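Local structure of hypothetical protein (Bacteroides caccae, 4M8R) at residues V44-F48 against M77-P82; L219-G225 against S237-M241; Y308-L313 against L376-I382. The protein is of unknown function but joins an Ig-like N-terminal domain to a WD40-like domain of probable beta-propeller fold. All blocks are in the same frame, centred on the assembly; numbering follows the deposited sequence.

Contact 1 of 3, residues V44-F48 against M77-P82; sequences VDFDF and MSIRMP. With PO4 (phosphate ion), chain F.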
loop_
_atom_site.group_PDB
_atom_site.type_symbol
_atom_site.label_atom_id
_atom_site.label_comp_id
_atom_site.label_asym_id
_atom_site.label_seq_id
_atom_site.Cartn_x
_atom_site.Cartn_y
_atom_site.Cartn_z
ATOM N N VAL A 44 -6.523 -7.879 -32.947
ATOM C CA VAL A 44 -5.318 -7.077 -32.881
ATOM C C VAL A 44 -5.029 -6.739 -31.424
ATOM O O VAL A 44 -5.921 -6.307 -30.696
ATOM C CB VAL A 44 -5.466 -5.792 -33.716
ATOM C CG1 VAL A 44 -4.239 -4.906 -33.575
ATOM C CG2 VAL A 44 -5.705 -6.136 -35.185
ATOM N N ASP A 45 -3.776 -6.945 -31.019
ATOM C CA ASP A 45 -3.322 -6.705 -29.646
ATOM C C ASP A 45 -2.283 -5.594 -29.600
ATOM O O ASP A 45 -1.482 -5.442 -30.522
ATOM C CB ASP A 45 -2.668 -7.966 -29.071
ATOM C CG ASP A 45 -3.670 -9.001 -28.623
ATOM O OD1 ASP A 45 -4.709 -8.627 -28.027
ATOM O OD2 ASP A 45 -3.399 -10.197 -28.851
ATOM N N PHE A 46 -2.292 -4.850 -28.497
ATOM C CA PHE A 46 -1.288 -3.835 -28.215
ATOM C C PHE A 46 -0.407 -4.294 -27.068
ATOM O O PHE A 46 -0.898 -4.911 -26.123
ATOM C CB PHE A 46 -1.951 -2.548 -27.738
ATOM C CG PHE A 46 -2.775 -1.842 -28.772
ATOM C CD1 PHE A 46 -2.265 -1.577 -30.035
ATOM C CD2 PHE A 46 -4.041 -1.369 -28.448
ATOM C CE1 PHE A 46 -3.020 -0.885 -30.968
ATOM C CE2 PHE A 46 -4.799 -0.683 -29.377
ATOM C CZ PHE A 46 -4.290 -0.441 -30.639
ATOM N N ASP A 47 0.883 -3.973 -27.146
ATOM C CA ASP A 47 1.771 -4.006 -25.985
ATOM C C ASP A 47 2.326 -2.595 -25.784
ATOM O O ASP A 47 2.816 -1.980 -26.726
ATOM C CB ASP A 47 2.920 -5.006 -26.185
ATOM C CG ASP A 47 2.509 -6.466 -25.903
ATOM O OD1 ASP A 47 1.319 -6.748 -25.622
ATOM O OD2 ASP A 47 3.395 -7.349 -25.960
ATOM N N PHE A 48 2.246 -2.090 -24.556
ATOM C CA PHE A 48 2.676 -0.730 -24.228
ATOM C C PHE A 48 3.952 -0.742 -23.391
ATOM O O PHE A 48 4.105 -1.575 -22.497
ATOM C CB PHE A 48 1.584 -0.007 -23.429
ATOM C CG PHE A 48 0.287 0.163 -24.175
ATOM C CD1 PHE A 48 -0.615 -0.884 -24.276
ATOM C CD2 PHE A 48 -0.048 1.380 -24.735
ATOM C CE1 PHE A 48 -1.814 -0.725 -24.946
ATOM C CE2 PHE A 48 -1.240 1.546 -25.408
ATOM C CZ PHE A 48 -2.123 0.490 -25.519
HETATM N N MSE A 77 -7.126 -3.595 -42.084
HETATM C CA MSE A 77 -8.091 -3.232 -41.045
HETATM C C MSE A 77 -7.756 -1.903 -40.433
HETATM O O MSE A 77 -6.608 -1.476 -40.458
HETATM C CB MSE A 77 -8.163 -4.323 -39.969
HETATM C CG MSE A 77 -6.861 -5.095 -39.734
HETATM SE SE MSE A 77 -7.268 -6.910 -39.048
HETATM C CE MSE A 77 -8.712 -6.441 -37.816
ATOM N N SER A 78 -8.774 -1.233 -39.901
ATOM C CA SER A 78 -8.609 0.023 -39.174
ATOM C C SER A 78 -8.818 -0.227 -37.686
ATOM O O SER A 78 -9.790 -0.877 -37.299
ATOM C CB SER A 78 -9.630 1.058 -39.652
ATOM O OG SER A 78 -9.557 1.252 -41.052
ATOM N N ILE A 79 -7.913 0.285 -36.856
ATOM C CA ILE A 79 -8.046 0.153 -35.404
ATOM C C ILE A 79 -8.011 1.519 -34.744
ATOM O O ILE A 79 -7.476 2.466 -35.312
ATOM C CB ILE A 79 -6.945 -0.743 -34.804
ATOM C CG1 ILE A 79 -5.565 -0.094 -34.940
ATOM C CG2 ILE A 79 -6.963 -2.101 -35.484
ATOM C CD1 ILE A 79 -4.429 -0.957 -34.435
ATOM N N ARG A 80 -8.612 1.622 -33.562
ATOM C CA ARG A 80 -8.634 2.879 -32.822
ATOM C C ARG A 80 -7.588 2.843 -31.715
ATOM O O ARG A 80 -7.466 1.846 -31.023
ATOM C CB ARG A 80 -10.027 3.137 -32.230
ATOM C CG ARG A 80 -10.243 4.587 -31.828
ATOM C CD ARG A 80 -11.688 4.882 -31.468
ATOM N NE ARG A 80 -12.580 4.843 -32.630
ATOM C CZ ARG A 80 -12.695 5.808 -33.550
ATOM N NH1 ARG A 80 -11.967 6.922 -33.477
ATOM N NH2 ARG A 80 -13.549 5.656 -34.564
HETATM N N MSE A 81 -6.830 3.924 -31.565
HETATM C CA MSE A 81 -5.824 4.019 -30.509
HETATM C C MSE A 81 -6.519 4.427 -29.233
HETATM O O MSE A 81 -7.351 5.335 -29.235
HETATM C CB MSE A 81 -4.735 5.031 -30.872
HETATM C CG MSE A 81 -4.010 4.714 -32.186
HETATM SE SE MSE A 81 -3.243 2.898 -32.189
HETATM C CE MSE A 81 -1.985 3.090 -30.696
ATOM N N PRO A 82 -6.200 3.751 -28.118
ATOM C CA PRO A 82 -6.906 3.986 -26.861
ATOM C C PRO A 82 -6.440 5.191 -26.043
ATOM O O PRO A 82 -5.295 5.639 -26.163
ATOM C CB PRO A 82 -6.620 2.712 -26.072
ATOM C CG PRO A 82 -5.282 2.278 -26.550
ATOM C CD PRO A 82 -5.246 2.630 -28.007
HETATM P P PO4 F . -10.734 4.898 -42.327
HETATM O O1 PO4 F . -10.295 4.773 -43.770
HETATM O O2 PO4 F . -9.648 5.567 -41.516
HETATM O O3 PO4 F . -11.976 5.755 -42.233
HETATM O O4 PO4 F . -11.016 3.514 -41.781
#
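The shortest polar bond, 2.8 Å from Ser-78 OG to O4 of a phosphate ion probably taken up from the crystallisation liquor, lies on the reverse face of the strand whose next residue, Ile-79, meets Val-44 and Phe-46. His-32 grips the same ion. No hydrogen bond crosses from 44-48 to 77-82; the side chains that meet are apolar. The strands run in roughly the same direction, their axes 42° apart and 9.7 Å at closest approach, because strand 60-72 lies between them in the sheet of the Ig-like domain. Side chains therefore meet over that middle strand, where Phe-46 also rests on Ala-67. The Phe-46 ring is the hub. Ile-79 turns CG1 between its backbone N and carbonyl carbon (chi1 67°) and then extends, so that CD1 reaches Phe-46 CE1 at 3.7 Å and also touches Val-44 CG1. Selenomethionine Met-81, bent twice along its chain, makes a Met-aromatic contact, its SE standing obliquely 4.7 Å from the Phe-46 ring centroid. Arg-80 O lies at the ring edge, near its plane. Pro-82, coming from the opposite direction, brings CD to 3.6 Å from Phe-46 CE2, while its CG touches the edge of Phe-48 at CZ, 3.8 Å away. On the other face of their strand, Asp-45 pairs with Arg-100 and Asp-47 with Lys-234 of the second subunit. With the backbone hydrogen bonds of 44-48 spent on strands 60-72 and 88-96, this contact rests on apolar packing, much of it around the Phe-46 ring.

Contact 2 of 3, residues L219-G225 against S237-M241; sequences LYNVSAG and SNFPM. With PO4 (phosphate ion), chain D.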
loop_
_atom_site.group_PDB
_atom_site.type_symbol
_atom_site.label_atom_id
_atom_site.label_comp_id
_atom_site.label_asym_id
_atom_site.label_seq_id
_atom_site.Cartn_x
_atom_site.Cartn_y
_atom_site.Cartn_z
ATOM N N LEU A 219 -28.194 -8.567 -6.197
ATOM C CA LEU A 219 -27.232 -7.476 -6.191
ATOM C C LEU A 219 -26.070 -7.826 -7.117
ATOM O O LEU A 219 -25.509 -8.911 -7.017
ATOM C CB LEU A 219 -26.728 -7.241 -4.769
ATOM C CG LEU A 219 -25.797 -6.049 -4.558
ATOM C CD1 LEU A 219 -26.504 -4.745 -4.888
ATOM C CD2 LEU A 219 -25.291 -6.044 -3.125
ATOM N N TYR A 220 -25.729 -6.905 -8.011
ATOM C CA TYR A 220 -24.695 -7.120 -9.021
ATOM C C TYR A 220 -23.602 -6.070 -8.919
ATOM O O TYR A 220 -23.855 -4.940 -8.512
ATOM C CB TYR A 220 -25.281 -6.993 -10.428
ATOM C CG TYR A 220 -26.113 -8.159 -10.916
ATOM C CD1 TYR A 220 -27.394 -8.378 -10.426
ATOM C CD2 TYR A 220 -25.632 -9.010 -11.907
ATOM C CE1 TYR A 220 -28.163 -9.432 -10.890
ATOM C CE2 TYR A 220 -26.393 -10.064 -12.378
ATOM C CZ TYR A 220 -27.654 -10.270 -11.872
ATOM O OH TYR A 220 -28.398 -11.321 -12.341
ATOM N N ASN A 221 -22.395 -6.448 -9.323
ATOM C CA ASN A 221 -21.334 -5.491 -9.570
ATOM C C ASN A 221 -21.312 -5.184 -11.055
ATOM O O ASN A 221 -21.049 -6.064 -11.864
ATOM C CB ASN A 221 -19.986 -6.060 -9.148
ATOM C CG ASN A 221 -18.866 -5.050 -9.279
ATOM O OD1 ASN A 221 -18.799 -4.302 -10.254
ATOM N ND2 ASN A 221 -17.992 -5.010 -8.287
ATOM N N VAL A 222 -21.576 -3.934 -11.414
ATOM C CA VAL A 222 -21.682 -3.554 -12.823
ATOM C C VAL A 222 -20.573 -2.625 -13.272
ATOM O O VAL A 222 -20.606 -2.135 -14.393
ATOM C CB VAL A 222 -23.056 -2.921 -13.143
ATOM C CG1 VAL A 222 -24.156 -3.919 -12.861
ATOM C CG2 VAL A 222 -23.288 -1.638 -12.357
ATOM N N SER A 223 -19.597 -2.371 -12.404
ATOM C CA SER A 223 -18.467 -1.522 -12.770
ATOM C C SER A 223 -17.172 -2.312 -12.998
ATOM O O SER A 223 -16.189 -1.752 -13.477
ATOM C CB SER A 223 -18.249 -0.442 -11.709
ATOM O OG SER A 223 -17.899 -1.008 -10.459
ATOM N N ALA A 224 -17.172 -3.604 -12.669
ATOM C CA ALA A 224 -15.973 -4.445 -12.824
ATOM C C ALA A 224 -15.349 -4.404 -14.230
ATOM O O ALA A 224 -14.129 -4.486 -14.362
ATOM C CB ALA A 224 -16.283 -5.878 -12.438
ATOM N N GLY A 225 -16.176 -4.268 -15.266
ATOM C CA GLY A 225 -15.692 -4.127 -16.648
ATOM C C GLY A 225 -14.931 -2.835 -16.923
ATOM O O GLY A 225 -14.114 -2.774 -17.835
ATOM N N SER A 237 -20.640 -6.819 -17.670
ATOM C CA SER A 237 -20.333 -7.758 -16.598
ATOM C C SER A 237 -21.558 -8.588 -16.289
ATOM O O SER A 237 -22.679 -8.174 -16.562
ATOM C CB SER A 237 -19.934 -7.016 -15.317
ATOM O OG SER A 237 -18.807 -6.184 -15.510
ATOM N N ASN A 238 -21.328 -9.753 -15.695
ATOM C CA ASN A 238 -22.391 -10.553 -15.121
ATOM C C ASN A 238 -21.952 -11.132 -13.780
ATOM O O ASN A 238 -21.639 -12.326 -13.674
ATOM C CB ASN A 238 -22.807 -11.671 -16.075
ATOM C CG ASN A 238 -24.014 -12.431 -15.569
ATOM O OD1 ASN A 238 -24.974 -11.827 -15.085
ATOM N ND2 ASN A 238 -23.971 -13.756 -15.649
ATOM N N PHE A 239 -21.956 -10.280 -12.753
ATOM C CA PHE A 239 -21.436 -10.644 -11.435
ATOM C C PHE A 239 -22.465 -10.482 -10.305
ATOM O O PHE A 239 -22.357 -9.577 -9.485
ATOM C CB PHE A 239 -20.201 -9.801 -11.117
ATOM C CG PHE A 239 -18.975 -10.169 -11.917
ATOM C CD1 PHE A 239 -18.503 -11.467 -11.937
ATOM C CD2 PHE A 239 -18.264 -9.197 -12.601
ATOM C CE1 PHE A 239 -17.365 -11.796 -12.649
ATOM C CE2 PHE A 239 -17.125 -9.518 -13.314
ATOM C CZ PHE A 239 -16.675 -10.820 -13.333
ATOM N N PRO A 240 -23.466 -11.369 -10.250
ATOM C CA PRO A 240 -24.376 -11.341 -9.109
ATOM C C PRO A 240 -23.739 -11.916 -7.852
ATOM O O PRO A 240 -22.780 -12.685 -7.942
ATOM C CB PRO A 240 -25.533 -12.241 -9.559
ATOM C CG PRO A 240 -24.918 -13.175 -10.545
ATOM C CD PRO A 240 -23.839 -12.389 -11.242
HETATM N N MSE A 241 -24.278 -11.551 -6.695
HETATM C CA MSE A 241 -23.836 -12.114 -5.428
HETATM C C MSE A 241 -24.398 -13.498 -5.295
HETATM O O MSE A 241 -25.481 -13.771 -5.807
HETATM C CB MSE A 241 -24.376 -11.279 -4.273
HETATM C CG MSE A 241 -23.776 -9.879 -4.245
HETATM SE SE MSE A 241 -22.133 -9.921 -3.171
HETATM C CE MSE A 241 -23.073 -9.637 -1.477
HETATM P P PO4 D . -26.594 -16.471 -13.960
HETATM O O1 PO4 D . -25.977 -15.814 -15.171
HETATM O O2 PO4 D . -25.534 -16.867 -12.958
HETATM O O3 PO4 D . -27.563 -15.534 -13.281
HETATM O O4 PO4 D . -27.305 -17.710 -14.437
HETATM O O HOH W 1 -22.610 -7.670 -13.373
HETATM O O HOH W 2 -18.905 -3.695 -15.868
#
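Tyr-220 and Pro-240 form an antiparallel non-hydrogen-bonded pair, their CA atoms 4.2 Å apart, with a backbone bond beyond each end: Met-241 N gives to Leu-219 O (2.9 Å) and Asn-221 N to Phe-239 O (3.1 Å). On the other side of the Asn-221/Phe-239 pair a water stands in for the direct bond, donating to Asn-221 O and accepting from Phe-239 N.

Pro-240 lays CB over the Tyr-220 ring in a CH-pi contact, 3.8 Å from the centroid and offset toward the rim. Asn-238 OD1 comes to the edge of the same ring, 3.5 Å from Tyr-220 CE2, while ND2 of this amide donates to a phosphate oxygen. On the opposite face of the sheet, Ala-224 CB packs obliquely against the Phe-239 ring, 3.8 Å from CE2. The short, weakly bonded strand 239-240 is the edge strand of an antiparallel run 196-201, 208-212, 217-221, 239-240, an up-and-down order consistent with one blade of a beta-propeller. Where 217-221 ends, an Asx turn bends the chain: Asn-221, with CG anti to its backbone N (chi1 -175°), bends OD1 forward to accept from both Ser-223 N and Ala-224 N. Asp-206 takes the ND2 of this side chain. A second water accepts from Gly-225 N and bonds Ser-237 OG, linking the turn to Ser-237. The second subunit covers the edge strand: its Arg-49 bonds Pro-240 O, its Tyr-61 meets the Phe-239 ring, and its Arg-89 and Lys-105 share the phosphate with Asn-238 and Arg-213 of this chain.

Contact 3 of 3, residues Y308-L313 against L376-I382; sequences YFGMAL and LDRIGTI. With EDO (1,2-ethanediol), chain H.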
loop_
_atom_site.group_PDB
_atom_site.type_symbol
_atom_site.label_atom_id
_atom_site.label_comp_id
_atom_site.label_asym_id
_atom_site.label_seq_id
_atom_site.Cartn_x
_atom_site.Cartn_y
_atom_site.Cartn_z
ATOM N N TYR A 308 -24.610 9.676 1.530
ATOM C CA TYR A 308 -23.555 9.273 2.444
ATOM C C TYR A 308 -22.491 10.348 2.554
ATOM O O TYR A 308 -22.293 11.124 1.627
ATOM C CB TYR A 308 -22.918 7.955 1.997
ATOM C CG TYR A 308 -21.998 8.054 0.803
ATOM C CD1 TYR A 308 -22.496 8.003 -0.498
ATOM C CD2 TYR A 308 -20.621 8.166 0.975
ATOM C CE1 TYR A 308 -21.653 8.075 -1.595
ATOM C CE2 TYR A 308 -19.768 8.239 -0.111
ATOM C CZ TYR A 308 -20.288 8.199 -1.394
ATOM O OH TYR A 308 -19.437 8.281 -2.466
ATOM N N PHE A 309 -21.827 10.390 3.704
ATOM C CA PHE A 309 -20.593 11.154 3.881
ATOM C C PHE A 309 -19.432 10.168 3.919
ATOM O O PHE A 309 -19.454 9.238 4.713
ATOM C CB PHE A 309 -20.597 11.898 5.216
ATOM C CG PHE A 309 -21.533 13.067 5.277
ATOM C CD1 PHE A 309 -22.858 12.890 5.633
ATOM C CD2 PHE A 309 -21.072 14.353 5.026
ATOM C CE1 PHE A 309 -23.717 13.975 5.713
ATOM C CE2 PHE A 309 -21.926 15.440 5.102
ATOM C CZ PHE A 309 -23.253 15.252 5.447
ATOM N N GLY A 310 -18.430 10.367 3.071
ATOM C CA GLY A 310 -17.186 9.606 3.160
ATOM C C GLY A 310 -16.272 10.275 4.169
ATOM O O GLY A 310 -15.831 11.401 3.948
HETATM N N MSE A 311 -15.998 9.594 5.282
HETATM C CA MSE A 311 -15.243 10.187 6.399
HETATM C C MSE A 311 -13.751 9.978 6.289
HETATM O O MSE A 311 -12.994 10.457 7.130
HETATM C CB MSE A 311 -15.751 9.603 7.713
HETATM C CG MSE A 311 -17.259 9.777 7.871
HETATM SE SE MSE A 311 -17.783 11.669 7.798
HETATM C CE MSE A 311 -16.847 12.331 9.401
ATOM N N ALA A 312 -13.322 9.248 5.260
ATOM C CA ALA A 312 -11.910 9.154 4.888
ATOM C C ALA A 312 -11.817 8.942 3.386
ATOM O O ALA A 312 -12.817 8.631 2.737
ATOM C CB ALA A 312 -11.238 8.006 5.615
ATOM N N LEU A 313 -10.621 9.109 2.832
ATOM C CA LEU A 313 -10.401 8.861 1.404
ATOM C C LEU A 313 -10.448 7.352 1.136
ATOM O O LEU A 313 -9.877 6.576 1.906
ATOM C CB LEU A 313 -9.055 9.431 0.957
ATOM C CG LEU A 313 -8.852 10.937 1.156
ATOM C CD1 LEU A 313 -7.382 11.307 1.002
ATOM C CD2 LEU A 313 -9.710 11.739 0.191
ATOM N N LEU A 376 -14.984 13.450 -3.889
ATOM C CA LEU A 376 -14.209 12.488 -3.104
ATOM C C LEU A 376 -12.762 12.873 -2.805
ATOM O O LEU A 376 -12.086 12.133 -2.103
ATOM C CB LEU A 376 -14.269 11.104 -3.757
ATOM C CG LEU A 376 -15.685 10.543 -3.940
ATOM C CD1 LEU A 376 -15.630 9.145 -4.538
ATOM C CD2 LEU A 376 -16.443 10.537 -2.618
ATOM N N ASP A 377 -12.289 14.014 -3.312
ATOM C CA ASP A 377 -11.007 14.592 -2.836
ATOM C C ASP A 377 -11.208 15.461 -1.587
ATOM O O ASP A 377 -10.251 15.977 -1.022
ATOM C CB ASP A 377 -10.250 15.368 -3.938
ATOM C CG ASP A 377 -11.065 16.500 -4.557
ATOM O OD1 ASP A 377 -12.255 16.638 -4.226
ATOM O OD2 ASP A 377 -10.514 17.244 -5.397
ATOM N N ARG A 378 -12.463 15.629 -1.179
ATOM C CA ARG A 378 -12.802 16.171 0.130
ATOM C C ARG A 378 -13.185 15.010 1.025
ATOM O O ARG A 378 -13.467 13.914 0.538
ATOM C CB ARG A 378 -13.986 17.136 0.025
ATOM C CG ARG A 378 -13.721 18.355 -0.839
ATOM C CD ARG A 378 -12.679 19.252 -0.194
ATOM N NE ARG A 378 -12.542 20.533 -0.879
ATOM C CZ ARG A 378 -11.768 20.754 -1.940
ATOM N NH1 ARG A 378 -11.036 19.780 -2.485
ATOM N NH2 ARG A 378 -11.726 21.971 -2.467
ATOM N N ILE A 379 -13.205 15.256 2.331
ATOM C CA ILE A 379 -13.720 14.290 3.288
ATOM C C ILE A 379 -14.833 14.935 4.103
ATOM O O ILE A 379 -14.772 16.122 4.419
ATOM C CB ILE A 379 -12.621 13.740 4.225
ATOM C CG1 ILE A 379 -11.830 14.876 4.890
ATOM C CG2 ILE A 379 -11.677 12.828 3.448
ATOM C CD1 ILE A 379 -10.953 14.417 6.036
ATOM N N GLY A 380 -15.859 14.152 4.414
ATOM C CA GLY A 380 -16.949 14.602 5.271
ATOM C C GLY A 380 -17.789 15.735 4.715
ATOM O O GLY A 380 -18.238 16.598 5.468
ATOM N N THR A 381 -18.013 15.740 3.404
ATOM C CA THR A 381 -18.897 16.730 2.794
ATOM C C THR A 381 -19.858 16.087 1.808
ATOM O O THR A 381 -19.585 15.020 1.257
ATOM C CB THR A 381 -18.129 17.847 2.053
ATOM O OG1 THR A 381 -17.545 17.325 0.855
ATOM C CG2 THR A 381 -17.038 18.444 2.931
ATOM N N ILE A 382 -20.987 16.752 1.607
ATOM C CA ILE A 382 -21.882 16.461 0.499
ATOM C C ILE A 382 -22.119 17.748 -0.267
ATOM O O ILE A 382 -21.980 18.844 0.280
ATOM C CB ILE A 382 -23.232 15.883 0.961
ATOM C CG1 ILE A 382 -23.930 16.813 1.958
ATOM C CG2 ILE A 382 -23.027 14.508 1.577
ATOM C CD1 ILE A 382 -25.347 16.388 2.289
HETATM C C1 EDO H . -26.058 10.343 -2.774
HETATM O O1 EDO H . -26.195 10.231 -4.194
HETATM C C2 EDO H . -24.616 10.716 -2.459
HETATM O O2 EDO H . -24.431 10.956 -1.057
HETATM O O HOH W 3 -17.973 12.504 1.260
#
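Gly-380 N donates to Gly-310 O at 2.8 Å, the one direct hydrogen bond between 308-313 and 376-382. A water adds an indirect link, accepting from Gly-310 N and donating to Thr-381 O. Tyr-308 N donates to O2 of an ethanediol probably from the crystallisation liquor. The CH-pi contact comes next: Ile-382 holds CG1 between its backbone N and carbonyl carbon (chi1 56°), which turns CG2 over the centre of the Phe-309 ring, 3.9 Å from the centroid, while the backbone of Gly-380 and Thr-381 passes the ring edge. Trp-400 meets the same ring edge-to-face, so an alanine in place of Phe-309 would probably open a gap between Ile-382 and Trp-400. In apolar packing, Leu-313 crosses Ile-379 at about a right angle, CD2 to CG2 at 4.0 Å; Leu-376 CD2 rests against the Tyr-308 hydroxyl. In the probable propeller this joins the end of strand 303-310, the first of one four-stranded sheet, to the turn between strands 368-373 and 381-387 of the next. The chemistry implies a junction combining one direct backbone bond and a water bridge with packing around Phe-309.

No strand is shared among the three contacts. Contact 1 is buried in the Ig-like domain, without a hydrogen bond between its segments; contacts 2 and 3 both belong to the WD40-like domain, their centres about 25 Å apart. Contact 2, also buried, in part beneath the second subunit, pairs neighbouring strands within one sheet, hence its two backbone bonds, against one in contact 3, which joins two sheets and is only partly buried, with Leu-313 exposed; waters bridge both. Contacts 1 and 2 lie about 27 Å apart between centres in one chain, yet meet across subunits: Phe-239 packs on Phe-48 of the second subunit. Contact 3 instead touches the third subunit, through Met-311, Ala-312, Arg-378 and Ile-379.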